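Local coordinates for protein succinyl-CoA ligase (ADP-forming) subunit alpha (Methanosaeta concilii, PDB 6HXI) that binds coenzyme A and combines a CoA-ligase-type region with a partial citrate-synthase-like C-terminal region within an eight-chain assembly, at residues B[170-181]-B[224-235]; B[254-262]-B[291-302]. One frame throughout, in Å; residues are numbered along the deposited sequence.

Interaction 1 (B[170-181]-B[224-235]); sequences GCVGFVSKSGGM and AIKMIACLGELG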
loop_
_atom_site.group_PDB
_atom_site.type_symbol
_atom_site.label_atom_id
_atom_site.label_comp_id
_atom_site.label_asym_id
_atom_site.label_seq_id
_atom_site.Cartn_x
_atom_site.Cartn_y
_atom_site.Cartn_z
ATOM N N GLY B 170 4.040 -42.029 47.064
ATOM C CA GLY B 170 3.836 -42.593 48.393
ATOM C C GLY B 170 3.458 -44.056 48.247
ATOM O O GLY B 170 3.770 -44.671 47.225
ATOM N N CYS B 171 2.745 -44.609 49.225
ATOM C CA CYS B 171 2.334 -46.020 49.251
ATOM C C CYS B 171 0.834 -46.240 49.032
ATOM O O CYS B 171 0.389 -47.393 49.036
ATOM C CB CYS B 171 2.781 -46.651 50.564
ATOM S SG CYS B 171 1.720 -46.234 51.975
ATOM N N VAL B 172 0.048 -45.155 48.887
ATOM C CA VAL B 172 -1.415 -45.230 48.784
ATOM C C VAL B 172 -1.932 -45.326 47.350
ATOM O O VAL B 172 -1.605 -44.497 46.511
ATOM C CB VAL B 172 -2.115 -44.077 49.570
ATOM C CG1 VAL B 172 -3.627 -44.312 49.687
ATOM C CG2 VAL B 172 -1.489 -43.891 50.962
ATOM N N GLY B 173 -2.791 -46.311 47.115
ATOM C CA GLY B 173 -3.495 -46.507 45.853
ATOM C C GLY B 173 -4.893 -45.985 46.056
ATOM O O GLY B 173 -5.644 -46.550 46.845
ATOM N N PHE B 174 -5.229 -44.859 45.409
ATOM C CA PHE B 174 -6.517 -44.179 45.585
ATOM C C PHE B 174 -7.484 -44.232 44.381
ATOM O O PHE B 174 -7.076 -43.974 43.247
ATOM C CB PHE B 174 -6.294 -42.699 45.999
ATOM C CG PHE B 174 -7.589 -42.010 46.333
ATOM C CD1 PHE B 174 -8.236 -42.258 47.536
ATOM C CD2 PHE B 174 -8.218 -41.192 45.402
ATOM C CE1 PHE B 174 -9.480 -41.685 47.810
ATOM C CE2 PHE B 174 -9.462 -40.622 45.675
ATOM C CZ PHE B 174 -10.080 -40.862 46.878
ATOM N N VAL B 175 -8.792 -44.433 44.658
ATOM C CA VAL B 175 -9.824 -44.418 43.613
ATOM C C VAL B 175 -11.136 -43.764 44.132
ATOM O O VAL B 175 -11.615 -44.069 45.233
ATOM C CB VAL B 175 -10.038 -45.821 42.945
ATOM C CG1 VAL B 175 -10.690 -46.815 43.886
ATOM C CG2 VAL B 175 -10.823 -45.719 41.637
ATOM N N SER B 176 -11.687 -42.849 43.347
ATOM C CA SER B 176 -12.944 -42.194 43.686
ATOM C C SER B 176 -13.893 -42.146 42.476
ATOM O O SER B 176 -13.543 -42.605 41.385
ATOM C CB SER B 176 -12.693 -40.790 44.229
ATOM O OG SER B 176 -12.184 -39.925 43.227
ATOM N N LYS B 177 -15.096 -41.619 42.681
ATOM C CA LYS B 177 -16.036 -41.370 41.597
ATOM C C LYS B 177 -15.857 -39.901 41.210
ATOM O O LYS B 177 -15.661 -39.586 40.048
ATOM C CB LYS B 177 -17.480 -41.668 42.032
ATOM C CG LYS B 177 -17.919 -43.063 41.645
ATOM C CD LYS B 177 -19.032 -43.589 42.530
ATOM C CE LYS B 177 -19.518 -44.915 41.989
ATOM N NZ LYS B 177 -20.669 -45.479 42.755
ATOM N N SER B 178 -15.828 -39.019 42.210
ATOM C CA SER B 178 -15.699 -37.575 42.064
ATOM C C SER B 178 -14.294 -37.099 41.695
ATOM O O SER B 178 -13.305 -37.540 42.281
ATOM C CB SER B 178 -16.156 -36.897 43.352
ATOM O OG SER B 178 -15.907 -35.503 43.375
ATOM N N GLY B 179 -14.239 -36.142 40.774
ATOM C CA GLY B 179 -12.999 -35.518 40.344
ATOM C C GLY B 179 -12.465 -34.525 41.359
ATOM O O GLY B 179 -11.279 -34.563 41.691
ATOM N N GLY B 180 -13.333 -33.623 41.840
ATOM C CA GLY B 180 -12.978 -32.603 42.830
ATOM C C GLY B 180 -12.572 -33.201 44.169
ATOM O O GLY B 180 -11.639 -32.720 44.834
ATOM N N MET B 181 -13.262 -34.296 44.549
ATOM C CA MET B 181 -12.969 -35.018 45.779
ATOM C C MET B 181 -11.692 -35.811 45.670
ATOM O O MET B 181 -11.075 -36.073 46.690
ATOM C CB MET B 181 -14.151 -35.866 46.231
ATOM C CG MET B 181 -15.322 -35.034 46.744
ATOM S SD MET B 181 -14.896 -33.638 47.830
ATOM C CE MET B 181 -14.097 -34.454 49.134
ATOM N N ALA B 224 4.700 -51.613 44.838
ATOM C CA ALA B 224 4.954 -50.265 45.365
ATOM C C ALA B 224 3.858 -49.748 46.322
ATOM O O ALA B 224 4.161 -48.988 47.252
ATOM C CB ALA B 224 5.134 -49.303 44.214
ATOM N N ILE B 225 2.592 -50.181 46.078
ATOM C CA ILE B 225 1.384 -49.858 46.843
ATOM C C ILE B 225 1.210 -50.869 47.992
ATOM O O ILE B 225 1.167 -52.083 47.752
ATOM C CB ILE B 225 0.137 -49.796 45.904
ATOM C CG1 ILE B 225 0.214 -48.562 44.974
ATOM C CG2 ILE B 225 -1.199 -49.823 46.699
ATOM C CD1 ILE B 225 -0.595 -48.630 43.675
ATOM N N LYS B 226 1.096 -50.353 49.233
ATOM C CA LYS B 226 0.900 -51.145 50.456
ATOM C C LYS B 226 -0.473 -50.818 51.092
ATOM O O LYS B 226 -0.915 -51.500 52.011
ATOM C CB LYS B 226 2.023 -50.839 51.476
ATOM C CG LYS B 226 3.423 -50.646 50.892
ATOM C CD LYS B 226 4.075 -51.940 50.430
ATOM C CE LYS B 226 5.477 -51.710 49.940
ATOM N NZ LYS B 226 6.020 -52.928 49.300
ATOM N N MET B 227 -1.142 -49.772 50.594
ATOM C CA MET B 227 -2.395 -49.285 51.159
ATOM C C MET B 227 -3.382 -48.897 50.059
ATOM O O MET B 227 -2.987 -48.228 49.098
ATOM C CB MET B 227 -2.029 -48.039 51.964
ATOM C CG MET B 227 -2.803 -47.845 53.196
ATOM S SD MET B 227 -2.207 -46.315 53.942
ATOM C CE MET B 227 -3.729 -45.557 54.265
ATOM N N ILE B 228 -4.669 -49.290 50.199
ATOM C CA ILE B 228 -5.715 -48.912 49.228
ATOM C C ILE B 228 -6.760 -48.012 49.918
ATOM O O ILE B 228 -7.095 -48.223 51.075
ATOM C CB ILE B 228 -6.344 -50.104 48.436
ATOM C CG1 ILE B 228 -5.252 -51.096 47.924
ATOM C CG2 ILE B 228 -7.214 -49.591 47.262
ATOM C CD1 ILE B 228 -5.752 -52.483 47.446
ATOM N N ALA B 229 -7.193 -46.955 49.244
ATOM C CA ALA B 229 -8.182 -46.030 49.798
ATOM C C ALA B 229 -9.212 -45.715 48.734
ATOM O O ALA B 229 -8.836 -45.443 47.597
ATOM C CB ALA B 229 -7.500 -44.751 50.263
ATOM N N CYS B 230 -10.510 -45.772 49.072
ATOM C CA CYS B 230 -11.508 -45.389 48.077
ATOM C C CYS B 230 -12.661 -44.593 48.653
ATOM O O CYS B 230 -12.951 -44.657 49.838
ATOM C CB CYS B 230 -11.994 -46.566 47.243
ATOM S SG CYS B 230 -13.010 -47.737 48.139
ATOM N N LEU B 231 -13.261 -43.785 47.799
ATOM C CA LEU B 231 -14.371 -42.915 48.139
ATOM C C LEU B 231 -15.455 -43.097 47.081
ATOM O O LEU B 231 -15.259 -42.720 45.936
ATOM C CB LEU B 231 -13.869 -41.460 48.177
ATOM C CG LEU B 231 -14.806 -40.387 48.720
ATOM C CD1 LEU B 231 -15.041 -40.556 50.211
ATOM C CD2 LEU B 231 -14.250 -38.982 48.411
ATOM N N GLY B 232 -16.549 -43.732 47.467
ATOM C CA GLY B 232 -17.686 -43.967 46.592
ATOM C C GLY B 232 -18.841 -43.044 46.912
ATOM O O GLY B 232 -18.676 -42.078 47.666
ATOM N N GLU B 233 -20.014 -43.320 46.312
ATOM C CA GLU B 233 -21.254 -42.557 46.537
ATOM C C GLU B 233 -22.485 -43.428 46.279
ATOM O O GLU B 233 -22.383 -44.475 45.632
ATOM C CB GLU B 233 -21.299 -41.229 45.726
ATOM C CG GLU B 233 -21.428 -41.409 44.230
ATOM C CD GLU B 233 -21.579 -40.169 43.369
ATOM O OE1 GLU B 233 -21.563 -39.033 43.908
ATOM O OE2 GLU B 233 -21.740 -40.349 42.136
ATOM N N LEU B 234 -23.643 -42.992 46.778
ATOM C CA LEU B 234 -24.924 -43.674 46.598
ATOM C C LEU B 234 -25.290 -43.820 45.110
ATOM O O LEU B 234 -24.751 -43.082 44.260
ATOM C CB LEU B 234 -26.033 -42.953 47.379
ATOM C CG LEU B 234 -26.652 -41.683 46.794
ATOM C CD1 LEU B 234 -27.747 -41.196 47.686
ATOM C CD2 LEU B 234 -25.627 -40.551 46.624
ATOM N N GLY B 235 -26.188 -44.772 44.822
ATOM C CA GLY B 235 -26.643 -45.063 43.468
ATOM C C GLY B 235 -25.724 -46.042 42.769
ATOM O O GLY B 235 -24.490 -45.948 42.884
HETATM O O HOH W 1 -15.942 -40.279 44.980
HETATM O O HOH W 2 -22.786 -43.712 42.431
HETATM O O HOH W 3 -22.289 -47.199 41.242
#
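G173 hydrogen-bonds to M227 and A229 on either side of I228, the residue it faces in register, and V175, facing C230, bonds to A229 and L231. Strands 172-176 and 227-233 run parallel, 20° apart, with axes 4.5 Å from each other. They are adjacent strands in the mixed sheet of the CoA-ligase region, an open α/β fold. G173 N gives the straightest bond, to M227 O (2.8 Å, 170° at the hydrogen), and G173 O receives A229 N. V175 repeats the pattern with A229 O and L231 N. C171 O, at the start, accepts from two amides, K226 N in its carbonyl plane at 3.0 Å and M227 N tilted away from that plane.

Apolar packing covers both faces. V172, F174, M227, A229 and L231 share one. There V172 CG2 lies beside M227 SD, and the two side chains point the same way. F174 has CG opposite its backbone N (chi1 -174°), which brings CD1 to A229 CB (3.8 Å), the methyl lying in the ring plane at its edge, and CZ to L231 CB. L182, A185 and I189 of helix 179-192 pack on the F174 side chain. On the other face V175 CG1 meets C230 CB at 3.6 Å.

Side-chain and water-mediated polar contacts gather at the C-terminal ends of the strands. One water accepts from K177 N and donates to L231 O, supplementing a weak direct bond. S176 OG donates to S178 O, and S178 OG accepts from M181 N (3.1 Å); these bonds fix the turn into the helix beside G179, which touches coenzyme A. The K177 chain runs the other way, along E233, to water and a salt bridge with E239. Strand pairing thus satisfies the buried backbone, and charge is kept to the end.

Interaction 2 (B[254-262]-B[291-302]); sequences PLVAWVTGT and NDAFRQAGAYVP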
loop_
_atom_site.group_PDB
_atom_site.type_symbol
_atom_site.label_atom_id
_atom_site.label_comp_id
_atom_site.label_asym_id
_atom_site.label_seq_id
_atom_site.Cartn_x
_atom_site.Cartn_y
_atom_site.Cartn_z
ATOM N N PRO B 254 -4.618 -53.569 53.152
ATOM C CA PRO B 254 -5.674 -52.865 53.906
ATOM C C PRO B 254 -6.355 -51.791 53.054
ATOM O O PRO B 254 -5.681 -51.026 52.370
ATOM C CB PRO B 254 -4.945 -52.326 55.141
ATOM C CG PRO B 254 -3.526 -52.250 54.746
ATOM C CD PRO B 254 -3.276 -53.308 53.722
ATOM N N LEU B 255 -7.700 -51.807 53.033
ATOM C CA LEU B 255 -8.548 -50.913 52.249
ATOM C C LEU B 255 -9.394 -49.959 53.105
ATOM O O LEU B 255 -10.243 -50.419 53.871
ATOM C CB LEU B 255 -9.465 -51.747 51.325
ATOM C CG LEU B 255 -10.276 -50.952 50.287
ATOM C CD1 LEU B 255 -9.950 -51.393 48.895
ATOM C CD2 LEU B 255 -11.766 -51.067 50.544
ATOM N N VAL B 256 -9.189 -48.635 52.939
ATOM C CA VAL B 256 -9.981 -47.590 53.611
ATOM C C VAL B 256 -11.138 -47.311 52.665
ATOM O O VAL B 256 -10.920 -47.164 51.463
ATOM C CB VAL B 256 -9.175 -46.301 53.941
ATOM C CG1 VAL B 256 -10.059 -45.254 54.609
ATOM C CG2 VAL B 256 -7.960 -46.609 54.821
ATOM N N ALA B 257 -12.368 -47.277 53.178
ATOM C CA ALA B 257 -13.520 -47.051 52.312
ATOM C C ALA B 257 -14.589 -46.157 52.915
ATOM O O ALA B 257 -14.943 -46.309 54.076
ATOM C CB ALA B 257 -14.128 -48.381 51.914
ATOM N N TRP B 258 -15.126 -45.237 52.101
ATOM C CA TRP B 258 -16.230 -44.374 52.502
ATOM C C TRP B 258 -17.162 -44.113 51.329
ATOM O O TRP B 258 -16.698 -43.818 50.230
ATOM C CB TRP B 258 -15.775 -43.066 53.180
ATOM C CG TRP B 258 -16.941 -42.213 53.612
ATOM C CD1 TRP B 258 -17.391 -41.070 53.011
ATOM C CD2 TRP B 258 -17.889 -42.522 54.645
ATOM N NE1 TRP B 258 -18.531 -40.623 53.635
ATOM C CE2 TRP B 258 -18.860 -41.495 54.641
ATOM C CE3 TRP B 258 -18.003 -43.559 55.583
ATOM C CZ2 TRP B 258 -19.925 -41.470 55.550
ATOM C CZ3 TRP B 258 -19.063 -43.541 56.476
ATOM C CH2 TRP B 258 -20.003 -42.501 56.463
ATOM N N VAL B 259 -18.477 -44.242 51.570
ATOM C CA VAL B 259 -19.517 -44.009 50.571
ATOM C C VAL B 259 -20.328 -42.771 51.003
ATOM O O VAL B 259 -20.914 -42.748 52.088
ATOM C CB VAL B 259 -20.402 -45.266 50.319
ATOM C CG1 VAL B 259 -21.481 -44.976 49.283
ATOM C CG2 VAL B 259 -19.554 -46.462 49.884
ATOM N N THR B 260 -20.314 -41.729 50.161
ATOM C CA THR B 260 -21.020 -40.462 50.409
ATOM C C THR B 260 -22.508 -40.582 49.995
ATOM O O THR B 260 -22.859 -41.433 49.177
ATOM C CB THR B 260 -20.302 -39.314 49.681
ATOM O OG1 THR B 260 -20.521 -39.471 48.292
ATOM C CG2 THR B 260 -18.805 -39.297 49.939
ATOM N N GLY B 261 -23.350 -39.723 50.547
ATOM C CA GLY B 261 -24.783 -39.722 50.262
ATOM C C GLY B 261 -25.624 -40.182 51.438
ATOM O O GLY B 261 -26.718 -40.708 51.238
ATOM N N THR B 262 -25.119 -39.988 52.669
ATOM C CA THR B 262 -25.821 -40.356 53.905
ATOM C C THR B 262 -27.005 -39.409 54.167
ATOM O O THR B 262 -27.862 -39.726 54.978
ATOM C CB THR B 262 -24.848 -40.469 55.106
ATOM O OG1 THR B 262 -24.314 -39.186 55.446
ATOM C CG2 THR B 262 -23.708 -41.467 54.862
ATOM N N ASN B 291 -21.849 -48.551 53.114
ATOM C CA ASN B 291 -20.893 -48.386 54.213
ATOM C C ASN B 291 -20.980 -49.548 55.192
ATOM O O ASN B 291 -19.948 -49.998 55.692
ATOM C CB ASN B 291 -21.082 -47.033 54.921
ATOM C CG ASN B 291 -20.497 -45.854 54.171
ATOM O OD1 ASN B 291 -19.420 -45.939 53.565
ATOM N ND2 ASN B 291 -21.186 -44.716 54.196
ATOM N N ASP B 292 -22.196 -50.062 55.433
ATOM C CA ASP B 292 -22.408 -51.206 56.324
ATOM C C ASP B 292 -21.805 -52.474 55.730
ATOM O O ASP B 292 -21.064 -53.161 56.430
ATOM C CB ASP B 292 -23.897 -51.393 56.646
ATOM C CG ASP B 292 -24.476 -50.378 57.618
ATOM O OD1 ASP B 292 -23.701 -49.522 58.125
ATOM O OD2 ASP B 292 -25.695 -50.448 57.889
ATOM N N ALA B 293 -22.074 -52.750 54.425
ATOM C CA ALA B 293 -21.531 -53.908 53.705
ATOM C C ALA B 293 -19.997 -53.820 53.609
ATOM O O ALA B 293 -19.327 -54.850 53.609
ATOM C CB ALA B 293 -22.147 -54.007 52.321
ATOM N N PHE B 294 -19.443 -52.582 53.549
ATOM C CA PHE B 294 -17.994 -52.350 53.527
ATOM C C PHE B 294 -17.388 -52.697 54.900
ATOM O O PHE B 294 -16.362 -53.370 54.945
ATOM C CB PHE B 294 -17.650 -50.910 53.114
ATOM C CG PHE B 294 -17.137 -50.736 51.699
ATOM C CD1 PHE B 294 -15.960 -51.356 51.283
ATOM C CD2 PHE B 294 -17.789 -49.895 50.803
ATOM C CE1 PHE B 294 -15.475 -51.176 49.977
ATOM C CE2 PHE B 294 -17.303 -49.717 49.499
ATOM C CZ PHE B 294 -16.155 -50.362 49.093
ATOM N N ARG B 295 -18.037 -52.264 56.003
ATOM C CA ARG B 295 -17.590 -52.543 57.371
ATOM C C ARG B 295 -17.519 -54.063 57.601
ATOM O O ARG B 295 -16.477 -54.563 58.027
ATOM C CB ARG B 295 -18.546 -51.897 58.388
ATOM C CG ARG B 295 -17.941 -50.747 59.176
ATOM C CD ARG B 295 -18.972 -50.060 60.054
ATOM N NE ARG B 295 -19.824 -49.136 59.296
ATOM C CZ ARG B 295 -19.651 -47.815 59.237
ATOM N NH1 ARG B 295 -18.651 -47.237 59.896
ATOM N NH2 ARG B 295 -20.482 -47.062 58.530
ATOM N N GLN B 296 -18.609 -54.783 57.235
ATOM C CA GLN B 296 -18.794 -56.237 57.342
ATOM C C GLN B 296 -17.825 -57.060 56.481
ATOM O O GLN B 296 -17.584 -58.227 56.792
ATOM C CB GLN B 296 -20.248 -56.617 57.009
ATOM C CG GLN B 296 -21.255 -56.207 58.084
ATOM C CD GLN B 296 -22.679 -56.258 57.591
ATOM O OE1 GLN B 296 -23.204 -57.318 57.230
ATOM N NE2 GLN B 296 -23.347 -55.114 57.591
ATOM N N ALA B 297 -17.289 -56.467 55.396
ATOM C CA ALA B 297 -16.334 -57.124 54.489
ATOM C C ALA B 297 -14.869 -57.053 54.975
ATOM O O ALA B 297 -14.010 -57.742 54.423
ATOM C CB ALA B 297 -16.457 -56.550 53.087
ATOM N N GLY B 298 -14.599 -56.239 55.997
ATOM C CA GLY B 298 -13.259 -56.097 56.553
ATOM C C GLY B 298 -12.506 -54.850 56.139
ATOM O O GLY B 298 -11.311 -54.742 56.420
ATOM N N ALA B 299 -13.184 -53.889 55.487
ATOM C CA ALA B 299 -12.572 -52.617 55.105
ATOM C C ALA B 299 -12.508 -51.693 56.342
ATOM O O ALA B 299 -13.241 -51.903 57.312
ATOM C CB ALA B 299 -13.388 -51.947 53.999
ATOM N N TYR B 300 -11.641 -50.671 56.296
ATOM C CA TYR B 300 -11.514 -49.673 57.354
ATOM C C TYR B 300 -12.465 -48.529 56.969
ATOM O O TYR B 300 -12.218 -47.799 55.999
ATOM C CB TYR B 300 -10.050 -49.224 57.487
ATOM C CG TYR B 300 -9.143 -50.340 57.951
ATOM C CD1 TYR B 300 -8.614 -51.259 57.047
ATOM C CD2 TYR B 300 -8.833 -50.498 59.298
ATOM C CE1 TYR B 300 -7.812 -52.318 57.477
ATOM C CE2 TYR B 300 -7.997 -51.526 59.734
ATOM C CZ TYR B 300 -7.502 -52.446 58.821
ATOM O OH TYR B 300 -6.685 -53.470 59.241
ATOM N N VAL B 301 -13.624 -48.464 57.648
ATOM C CA VAL B 301 -14.681 -47.491 57.334
ATOM C C VAL B 301 -14.796 -46.410 58.422
ATOM O O VAL B 301 -15.055 -46.762 59.569
ATOM C CB VAL B 301 -16.039 -48.200 57.049
ATOM C CG1 VAL B 301 -17.115 -47.203 56.617
ATOM C CG2 VAL B 301 -15.883 -49.303 56.002
ATOM N N PRO B 302 -14.638 -45.101 58.105
ATOM C CA PRO B 302 -14.786 -44.068 59.149
ATOM C C PRO B 302 -16.247 -43.847 59.579
ATOM O O PRO B 302 -17.153 -44.415 58.967
ATOM C CB PRO B 302 -14.197 -42.817 58.478
ATOM C CG PRO B 302 -14.445 -43.011 57.048
ATOM C CD PRO B 302 -14.331 -44.492 56.796
HETATM O O HOH W 4 -8.898 -54.115 54.411
#
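L255 O accepts the straight hydrogen bond of Y300 N (2.8 Å, 170° at the hydrogen), and Y300 O in turn receives A257 N at 2.9 Å. This single bridge follows a Schellman motif: strand 255-260, outermost in its sheet within this chain, lies nearly antiparallel to helix segment 291-297, and G298, with positive phi, ends the helix and turns the chain back along the strand. A299 N and G298 N bond back to F294 O and R295 O, the two bonds that define the motif. A water accepts from L255 N and donates to G298 O, joining the turn to the start of the strand.

Farther along the strand, the N291 side chain does the pairing. Its CG stands opposite the carbonyl carbon (chi1 -78°), and the amide then grips both polar backbone atoms of V259: N291 OD1 takes V259 N on a lone pair at 2.8 Å, and N291 ND2 reaches a lone pair of V259 O at 2.9 Å. Two bonds fix the rotation of this amide. They also hold it almost flat against the W258 indole, the planes 18° apart, with N291 ND2 3.3 Å above one face of the W258 ring and shifted toward the rim. P302 CG packs on W258 CE3, and V301 CG1 sits at the edge of the ring.

Between these polar sites the helix adds F294, which I242 and I243 of helix 239-247 also touch. L255 CD2 meets F294 CE1, and V259 CG2 nears F294 CD2. A257 CB makes a CH-pi contact over the face of the F294 ring, 3.6 Å from the F294 centroid.

Overall arrangement
Both contacts are largely buried and belong to one sheet: strand 227-233 of interaction 1 neighbours strand 255-260 of interaction 2, with C230 N 2.8 Å from V256 O and G232 N 2.8 Å from W258 O, probable hydrogen bonds. Their centres lie 12 Å apart, and interaction 1 closes along the chain before interaction 2 opens. Interaction 1 joins two inner strands through repeated backbone bonds and reaches the coenzyme A pocket at its C-terminal end. Interaction 2 works at the edge of the sheet as formed within this chain, where one backbone bridge and a side-chain amide tie in a helix and its turn; the far side of that helix is exposed to solvent.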